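Local coordinates for protein teicoplanin pseudoaglycone deacetylases Orf2 (PDB 3DFF) that probably removes the acetyl group from the sugar of the teicoplanin pseudoaglycone, as a zinc-dependent deacetylase of the PIG-L family, at residues 208-213 with 262-267; 21-26 with 183-188. All coordinates share one frame; numbering follows the deposited sequence.

Contact 1: residues 208-213 with 262-267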
loop_
_atom_site.group_PDB
_atom_site.type_symbol
_atom_site.label_atom_id
_atom_site.label_comp_id
_atom_site.label_asym_id
_atom_site.label_seq_id
_atom_site.Cartn_x
_atom_site.Cartn_y
_atom_site.Cartn_z
ATOM N N SER A 208 -5.297 13.240 15.394
ATOM C CA SER A 208 -5.306 14.376 14.480
ATOM C C SER A 208 -4.347 14.181 13.304
ATOM O O SER A 208 -3.227 13.680 13.468
ATOM C CB SER A 208 -4.963 15.667 15.232
ATOM O OG SER A 208 -5.827 15.831 16.345
ATOM N N ALA A 209 -4.803 14.582 12.125
ATOM C CA ALA A 209 -4.003 14.510 10.909
ATOM C C ALA A 209 -2.741 15.371 11.006
ATOM O O ALA A 209 -2.735 16.430 11.656
ATOM C CB ALA A 209 -4.847 14.937 9.722
ATOM N N ASP A 210 -1.665 14.899 10.392
ATOM C CA ASP A 210 -0.531 15.740 10.072
ATOM C C ASP A 210 -0.478 15.861 8.563
ATOM O O ASP A 210 -0.519 14.844 7.857
ATOM C CB ASP A 210 0.775 15.132 10.564
ATOM C CG ASP A 210 1.993 15.936 10.122
ATOM O OD1 ASP A 210 2.353 16.899 10.839
ATOM O OD2 ASP A 210 2.602 15.609 9.074
ATOM N N VAL A 211 -0.386 17.095 8.066
ATOM C CA VAL A 211 -0.140 17.325 6.653
ATOM C C VAL A 211 1.300 17.799 6.476
ATOM O O VAL A 211 1.664 18.904 6.896
ATOM C CB VAL A 211 -1.136 18.335 6.031
ATOM C CG1 VAL A 211 -0.790 18.589 4.570
ATOM C CG2 VAL A 211 -2.551 17.822 6.134
ATOM N N SER A 212 2.129 16.957 5.874
ATOM C CA SER A 212 3.554 17.255 5.792
ATOM C C SER A 212 3.822 18.399 4.810
ATOM O O SER A 212 2.991 18.718 3.952
ATOM C CB SER A 212 4.356 16.010 5.404
ATOM O OG SER A 212 4.169 15.678 4.039
ATOM N N SER A 213 4.980 19.023 4.971
ATOM C CA SER A 213 5.446 20.019 4.037
ATOM C C SER A 213 6.826 19.566 3.594
ATOM O O SER A 213 7.747 19.453 4.410
ATOM C CB SER A 213 5.486 21.399 4.705
ATOM O OG SER A 213 4.920 22.375 3.847
ATOM N N GLU A 262 2.052 15.199 2.325
ATOM C CA GLU A 262 1.317 13.951 2.454
ATOM C C GLU A 262 0.626 13.930 3.801
ATOM O O GLU A 262 1.211 14.343 4.816
ATOM C CB GLU A 262 2.278 12.764 2.323
ATOM C CG GLU A 262 2.818 12.570 0.909
ATOM C CD GLU A 262 4.096 11.746 0.823
ATOM O OE1 GLU A 262 4.395 11.267 -0.291
ATOM O OE2 GLU A 262 4.821 11.617 1.844
ATOM N N THR A 263 -0.624 13.463 3.801
ATOM C CA THR A 263 -1.434 13.361 5.009
ATOM C C THR A 263 -1.246 12.001 5.688
ATOM O O THR A 263 -1.364 10.957 5.031
ATOM C CB THR A 263 -2.914 13.612 4.669
ATOM O OG1 THR A 263 -3.043 14.941 4.128
ATOM C CG2 THR A 263 -3.809 13.490 5.887
ATOM N N THR A 264 -0.963 12.036 6.992
ATOM C CA THR A 264 -0.880 10.835 7.819
ATOM C C THR A 264 -1.617 11.042 9.153
ATOM O O THR A 264 -1.798 12.179 9.596
ATOM C CB THR A 264 0.596 10.420 8.106
ATOM O OG1 THR A 264 1.273 11.447 8.863
ATOM C CG2 THR A 264 1.364 10.137 6.819
ATOM N N TRP A 265 -2.047 9.953 9.787
ATOM C CA TRP A 265 -2.717 10.040 11.076
ATOM C C TRP A 265 -2.047 9.086 12.035
ATOM O O TRP A 265 -1.710 7.960 11.642
ATOM C CB TRP A 265 -4.169 9.603 10.982
ATOM C CG TRP A 265 -5.034 10.413 10.094
ATOM C CD1 TRP A 265 -5.783 11.500 10.442
ATOM C CD2 TRP A 265 -5.276 10.181 8.701
ATOM N NE1 TRP A 265 -6.474 11.965 9.345
ATOM C CE2 TRP A 265 -6.179 11.176 8.265
ATOM C CE3 TRP A 265 -4.820 9.227 7.782
ATOM C CZ2 TRP A 265 -6.633 11.248 6.943
ATOM C CZ3 TRP A 265 -5.279 9.293 6.462
ATOM C CH2 TRP A 265 -6.175 10.302 6.061
ATOM N N PRO A 266 -1.878 9.495 13.305
ATOM C CA PRO A 266 -1.398 8.501 14.271
ATOM C C PRO A 266 -2.556 7.590 14.638
ATOM O O PRO A 266 -3.708 8.026 14.608
ATOM C CB PRO A 266 -0.988 9.357 15.468
ATOM C CG PRO A 266 -1.918 10.556 15.393
ATOM C CD PRO A 266 -2.113 10.820 13.922
ATOM N N VAL A 267 -2.271 6.327 14.950
ATOM C CA VAL A 267 -3.295 5.422 15.433
ATOM C C VAL A 267 -3.076 5.207 16.924
ATOM O O VAL A 267 -1.982 4.817 17.351
ATOM C CB VAL A 267 -3.245 4.042 14.755
ATOM C CG1 VAL A 267 -4.475 3.242 15.146
ATOM C CG2 VAL A 267 -3.195 4.217 13.266
HETATM O O HOH W 1 2.214 13.523 7.390
HETATM O O HOH W 2 5.536 13.315 3.912
#
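D210 and T264 face each other as a hydrogen-bonded antiparallel pair, joining the edge strand 204-211 to strand 263-269. D210 N donates to T264 O at 2.8 Å, and T264 N returns the bond to D210 O. Both are nearly straight. S212 N extends the ladder to E262 O, approaching from above the carbonyl plane. The next bond leaves the backbone pattern: E262 N gives its hydrogen to S212 OG (2.8 Å, 155° at the hydrogen). With chi1 at 73°, OG lies between the backbone N and carbonyl carbon of S212 and turns to E262. Water 2 joins the same OG to E262 OE2. The carboxylate of E262 also takes a salt bridge from K222 and backbone N-H groups of A26 and G27. On the face of D210 and T264, water 1 lies between D210 OD2 (2.7 Å), E262 O and T264 OG1; R183 NH2 also bonds to that hydroxyl. V211 and T263 lie on the other face, where V211 CG2 meets T263 OG1. At the far end A209 CB rests against W265 NE1 at 3.4 Å. With a lysine, two backbone N-H groups and water 2 as donors to its carboxylate, buried E262 is probably an anion.

Contact 2: residues 21-26 with 183-188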
loop_
_atom_site.group_PDB
_atom_site.type_symbol
_atom_site.label_atom_id
_atom_site.label_comp_id
_atom_site.label_asym_id
_atom_site.label_seq_id
_atom_site.Cartn_x
_atom_site.Cartn_y
_atom_site.Cartn_z
ATOM N N VAL A 21 5.083 4.097 -2.153
ATOM C CA VAL A 21 5.702 5.184 -2.930
ATOM C C VAL A 21 4.639 6.209 -3.340
ATOM O O VAL A 21 4.811 7.412 -3.142
ATOM C CB VAL A 21 6.523 4.659 -4.117
ATOM C CG1 VAL A 21 7.009 5.812 -4.989
ATOM C CG2 VAL A 21 7.709 3.830 -3.585
ATOM N N LEU A 22 3.526 5.735 -3.888
ATOM C CA LEU A 22 2.432 6.639 -4.264
ATOM C C LEU A 22 1.949 7.485 -3.100
ATOM O O LEU A 22 1.646 8.685 -3.269
ATOM C CB LEU A 22 1.237 5.825 -4.758
ATOM C CG LEU A 22 1.347 5.288 -6.177
ATOM C CD1 LEU A 22 0.306 4.191 -6.376
ATOM C CD2 LEU A 22 1.179 6.411 -7.212
ATOM N N SER A 23 1.845 6.867 -1.931
ATOM C CA SER A 23 1.200 7.514 -0.789
ATOM C C SER A 23 2.157 8.261 0.121
ATOM O O SER A 23 1.757 9.232 0.778
ATOM C CB SER A 23 0.407 6.502 0.041
ATOM O OG SER A 23 -0.547 5.827 -0.757
ATOM N N PHE A 24 3.406 7.803 0.165
ATOM C CA PHE A 24 4.318 8.215 1.241
ATOM C C PHE A 24 5.757 8.359 0.738
ATOM O O PHE A 24 6.686 8.467 1.541
ATOM C CB PHE A 24 4.208 7.205 2.401
ATOM C CG PHE A 24 4.832 7.661 3.710
ATOM C CD1 PHE A 24 4.456 8.859 4.312
ATOM C CD2 PHE A 24 5.765 6.858 4.349
ATOM C CE1 PHE A 24 5.034 9.265 5.531
ATOM C CE2 PHE A 24 6.347 7.246 5.561
ATOM C CZ PHE A 24 5.985 8.448 6.151
ATOM N N GLY A 25 5.936 8.395 -0.580
ATOM C CA GLY A 25 7.271 8.429 -1.170
ATOM C C GLY A 25 8.051 9.658 -0.727
ATOM O O GLY A 25 9.244 9.572 -0.483
ATOM N N ALA A 26 7.369 10.798 -0.633
ATOM C CA ALA A 26 8.038 12.024 -0.158
ATOM C C ALA A 26 8.514 11.851 1.284
ATOM O O ALA A 26 9.666 12.169 1.594
ATOM C CB ALA A 26 7.126 13.246 -0.299
ATOM N N ARG A 183 1.427 4.870 12.369
ATOM C CA ARG A 183 0.667 5.921 11.695
ATOM C C ARG A 183 0.109 5.310 10.422
ATOM O O ARG A 183 0.643 4.306 9.940
ATOM C CB ARG A 183 1.542 7.121 11.335
ATOM C CG ARG A 183 2.216 7.820 12.515
ATOM C CD ARG A 183 3.042 9.003 12.044
ATOM N NE ARG A 183 2.225 10.098 11.523
ATOM C CZ ARG A 183 1.633 11.024 12.280
ATOM N NH1 ARG A 183 1.751 10.989 13.605
ATOM N NH2 ARG A 183 0.898 11.973 11.716
ATOM N N LEU A 184 -0.975 5.893 9.912
ATOM C CA LEU A 184 -1.517 5.471 8.618
ATOM C C LEU A 184 -1.367 6.603 7.625
ATOM O O LEU A 184 -1.620 7.755 7.972
ATOM C CB LEU A 184 -2.991 5.124 8.742
ATOM C CG LEU A 184 -3.376 4.159 9.866
ATOM C CD1 LEU A 184 -4.858 3.842 9.813
ATOM C CD2 LEU A 184 -2.545 2.878 9.814
ATOM N N TRP A 185 -1.010 6.282 6.390
ATOM C CA TRP A 185 -0.970 7.312 5.354
ATOM C C TRP A 185 -2.284 7.348 4.610
ATOM O O TRP A 185 -3.057 6.383 4.610
ATOM C CB TRP A 185 0.194 7.102 4.375
ATOM C CG TRP A 185 0.154 5.809 3.606
ATOM C CD1 TRP A 185 -0.833 5.377 2.747
ATOM C CD2 TRP A 185 1.152 4.785 3.614
ATOM N NE1 TRP A 185 -0.504 4.131 2.229
ATOM C CE2 TRP A 185 0.705 3.748 2.757
ATOM C CE3 TRP A 185 2.372 4.629 4.278
ATOM C CZ2 TRP A 185 1.470 2.582 2.526
ATOM C CZ3 TRP A 185 3.119 3.448 4.063
ATOM C CH2 TRP A 185 2.663 2.465 3.187
ATOM N N GLU A 186 -2.531 8.474 3.948
ATOM C CA GLU A 186 -3.713 8.610 3.116
ATOM C C GLU A 186 -3.458 7.884 1.799
ATOM O O GLU A 186 -2.535 8.257 1.060
ATOM C CB GLU A 186 -3.969 10.106 2.891
ATOM C CG GLU A 186 -5.241 10.374 2.157
ATOM C CD GLU A 186 -5.438 11.853 1.858
ATOM O OE1 GLU A 186 -4.450 12.548 1.524
ATOM O OE2 GLU A 186 -6.596 12.314 1.959
ATOM N N ASP A 187 -4.241 6.834 1.507
ATOM C CA ASP A 187 -3.986 6.034 0.297
ATOM C C ASP A 187 -4.137 6.910 -0.938
ATOM O O ASP A 187 -5.195 7.495 -1.134
ATOM C CB ASP A 187 -4.946 4.835 0.166
ATOM C CG ASP A 187 -5.016 3.990 1.415
ATOM O OD1 ASP A 187 -4.693 2.780 1.301
ATOM O OD2 ASP A 187 -5.400 4.507 2.489
ATOM N N LEU A 188 -3.082 6.988 -1.742
ATOM C CA LEU A 188 -3.139 7.684 -3.037
ATOM C C LEU A 188 -2.938 6.726 -4.203
ATOM O O LEU A 188 -2.160 5.770 -4.101
ATOM C CB LEU A 188 -2.092 8.804 -3.096
ATOM C CG LEU A 188 -2.207 9.873 -2.007
ATOM C CD1 LEU A 188 -1.045 10.829 -2.092
ATOM C CD2 LEU A 188 -3.516 10.650 -2.161
HETATM O O HOH W 3 -2.006 3.635 -2.425
HETATM O O HOH W 4 -0.634 10.164 1.554
#
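S23 OG accepts the N-H of L188 in an almost straight bond of 3.0 Å. The bond ties helix 19-33 to the segment that follows strand 182-185, in the Rossmann-like alpha/beta fold of the PIG-L family. S23 CB lies over one face of the W185 indole in a CH-pi contact, although its exact closeness is doubtful. F24 CB packs on W185 CE3 at 3.7 Å. The two rings are near parallel, with planes at 22°, but slid so far apart that they barely overlap. W185 CG lies between its backbone N and carbonyl carbon (chi1 61°), which turns the indole toward the helix. L22 CB touches L188 O, and L188 CD1 reaches L22 O. Further out, S23 OG is also hydrogen-bonded to D19 O, one turn earlier in the helix, and K222 bonds to L22 O. D187 OD1 bonds to ND1 of the zinc ligand H164, a second-shell contact, while E186 OE1 bonds to H250 NE2. Two waters complete the seam. Water 3 connects S23 OG to L188 O, and water 4 donates to both S23 O and E186 O, at 2.7 Å each.

Contacts 1 and 2 have centres about 10 Å apart and meet through neighbouring strands of one sheet. W265 O and L184 N, 2.8 Å apart, probably form a backbone hydrogen bond between strands 263-269 and 182-185. D210 CB packs on R183 NH2 at 3.4 Å. Contact 2 lies closer to the active site. D19, at the start of its helix, binds the zinc ion with H16 and H164, and the side chain of D187 is about 7 Å from the metal. Contact 1 extends the sheet to its outer strand. The T263 side chain comes within about 4 Å of that of E186, seen as a ligand of a separate zinc that is not bound to this chain.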